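Local coordinates for protein ALDH21) (Physcomitrella patens subsp. patens, PDB 5MZ5) that acts as an NADP(+)-dependent succinic semialdehyde dehydrogenase of the aldehyde dehydrogenase family, oxidising its aldehyde substrate to the acid, at residues M95-Y98 and E99-A102. Numbering follows the deposited sequence.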
ATOM      1  N   MET A  95     -10.572  22.917  -0.020  1.00 23.97           N
ATOM      2  CA  MET A  95     -11.801  22.152   0.219  1.00 23.01           C
ATOM      3  C   MET A  95     -11.484  20.918   1.090  1.00 26.86           C
ATOM      4  O   MET A  95     -10.438  20.270   0.910  1.00 24.80           O
ATOM      5  CB  MET A  95     -12.356  21.614  -1.109  1.00 24.58           C
ATOM      6  CG  MET A  95     -13.006  22.660  -1.984  1.00 27.95           C
ATOM      7  SD  MET A  95     -13.447  21.961  -3.579  1.00 30.55           S
ATOM      8  CE  MET A  95     -15.047  21.183  -3.189  1.00 25.98           C
ATOM      9  N   GLY A  96     -12.407  20.588   1.988  1.00 23.10           N
ATOM     10  CA  GLY A  96     -12.320  19.365   2.779  1.00 22.48           C
ATOM     11  C   GLY A  96     -12.582  18.189   1.856  1.00 25.92           C
ATOM     12  O   GLY A  96     -13.247  18.356   0.825  1.00 25.42           O
ATOM     13  N   ALA A  97     -12.028  17.004   2.184  1.00 22.10           N
ATOM     14  CA  ALA A  97     -12.197  15.783   1.375  1.00 20.83           C
ATOM     15  C   ALA A  97     -13.681  15.441   1.182  1.00 23.63           C
ATOM     16  O   ALA A  97     -14.085  15.083   0.073  1.00 22.34           O
ATOM     17  CB  ALA A  97     -11.439  14.604   1.994  1.00 21.19           C
ATOM     18  N   TYR A  98     -14.494  15.632   2.244  1.00 21.13           N
ATOM     19  CA  TYR A  98     -15.941  15.394   2.244  1.00 21.39           C
ATOM     20  C   TYR A  98     -16.675  16.374   1.304  1.00 25.59           C
ATOM     21  O   TYR A  98     -17.743  16.036   0.801  1.00 25.48           O
ATOM     22  CB  TYR A  98     -16.529  15.458   3.687  1.00 22.52           C
ATOM     23  CG  TYR A  98     -16.540  16.859   4.271  1.00 24.80           C
ATOM     24  CD1 TYR A  98     -15.415  17.380   4.910  1.00 26.46           C
ATOM     25  CD2 TYR A  98     -17.645  17.693   4.114  1.00 26.33           C
ATOM     26  CE1 TYR A  98     -15.387  18.696   5.371  1.00 25.40           C
ATOM     27  CE2 TYR A  98     -17.633  19.012   4.583  1.00 27.14           C
ATOM     28  CZ  TYR A  98     -16.501  19.505   5.215  1.00 33.03           C
ATOM     29  OH  TYR A  98     -16.478  20.792   5.704  1.00 33.43           O
ATOM     30  N   GLU A  99     -16.118  17.586   1.090  1.00 22.83           N
ATOM     31  CA  GLU A  99     -16.708  18.579   0.178  1.00 22.89           C
ATOM     32  C   GLU A  99     -16.498  18.149  -1.257  1.00 25.36           C
ATOM     33  O   GLU A  99     -17.421  18.264  -2.055  1.00 26.28           O
ATOM     34  CB  GLU A  99     -16.136  19.994   0.408  1.00 23.68           C
ATOM     35  CG  GLU A  99     -16.527  20.586   1.745  1.00 29.99           C
ATOM     36  CD  GLU A  99     -16.038  21.999   1.998  1.00 51.60           C
ATOM     37  OE1 GLU A  99     -16.899  22.875   2.249  1.00 59.46           O
ATOM     38  OE2 GLU A  99     -14.809  22.239   1.935  1.00 34.15           O
ATOM     39  N   ARG A 100     -15.295  17.627  -1.581  1.00 22.47           N
ATOM     40  CA  ARG A 100     -14.971  17.104  -2.918  1.00 22.31           C
ATOM     41  C   ARG A 100     -15.878  15.900  -3.199  1.00 24.83           C
ATOM     42  O   ARG A 100     -16.455  15.821  -4.279  1.00 24.66           O
ATOM     43  CB  ARG A 100     -13.483  16.725  -3.051  1.00 21.04           C
ATOM     44  CG  ARG A 100     -12.534  17.902  -2.858  1.00 22.00           C
ATOM     45  CD  ARG A 100     -11.106  17.567  -3.258  1.00 27.85           C
ATOM     46  NE  ARG A 100     -10.589  16.346  -2.630  1.00 27.04           N
ATOM     47  CZ  ARG A 100      -9.926  16.310  -1.477  1.00 34.18           C
ATOM     48  NH1 ARG A 100      -9.483  15.159  -0.997  1.00 19.81           N
ATOM     49  NH2 ARG A 100      -9.683  17.430  -0.805  1.00 19.30           N
ATOM     50  N   LYS A 101     -16.076  15.026  -2.179  1.00 20.50           N
ATOM     51  CA  LYS A 101     -16.966  13.870  -2.256  1.00 20.69           C
ATOM     52  C   LYS A 101     -18.415  14.290  -2.522  1.00 23.71           C
ATOM     53  O   LYS A 101     -19.078  13.670  -3.353  1.00 22.24           O
ATOM     54  CB  LYS A 101     -16.901  13.056  -0.957  1.00 23.99           C
ATOM     55  CG  LYS A 101     -17.599  11.699  -1.064  1.00 31.59           C
ATOM     56  CD  LYS A 101     -17.583  10.950   0.249  1.00 32.32           C
ATOM     57  CE  LYS A 101     -18.056   9.535   0.031  1.00 32.72           C
ATOM     58  NZ  LYS A 101     -18.493   8.900   1.292  1.00 32.50           N
ATOM     59  N   ALA A 102     -18.917  15.302  -1.778  1.00 20.81           N
ATOM     60  CA  ALA A 102     -20.280  15.816  -1.915  1.00 20.84           C
ATOM     61  C   ALA A 102     -20.554  16.320  -3.341  1.00 26.76           C
ATOM     62  O   ALA A 102     -21.643  16.068  -3.858  1.00 27.76           O
ATOM     63  CB  ALA A 102     -20.562  16.911  -0.880  1.00 21.00           C
TER
HETATM   64  O   HOH W   1      -9.018  20.007  -1.813  1.00 25.29           O
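Glu99 reaches back over the first turn of its own helix and accepts a hydrogen bond from Gly96 N: the N to OE2 distance is 2.9 Å and the N-H...O angle 165°, with the anti lone pair of the carboxylate in use. Its chain is extended beyond CG, which carries the carboxylate to the N-terminal end. The Tyr98 ring lies alongside, its plane 27° from that of the carboxylate. CG of Glu99 sits over the ring face in a CH-pi contact, 3.8 Å from the Tyr98 centroid. To get there the tyrosine adopts the crowded position, CG between backbone N and carbonyl carbon (chi1 70°). An alanine in place of Tyr98 would remove this face and is likely to leave the Glu99 methylene chain freer to turn, weakening its hold on Gly96.

This is the N3-to-N-cap half of a capping box: Gly96 is the N-cap of helix 97-113 and Glu99 the residue at N3, whose side chain closes over the N-cap amide; Gly96, having no side chain, cannot supply the reciprocal bond to Glu99 N. The Gly96 carbonyl oxygen accepts from two amides, Glu99 N and Arg100 N, the latter at 3.2 Å. Nearby, Asp162 OD2 of a second subunit accepts a hydrogen bond from Ala97 N, so the helix start also lies at a subunit interface.

On another side of the turn, Arg100 lays its guanidinium face over Ala97 CA, while NH1 comes within 3.6 Å of Ala97 CB. A water bridges Arg100 NH2, at 2.8 Å, to Met95 O; NE hydrogen-bonds to Ala204 O and NH1 to Ser151 O.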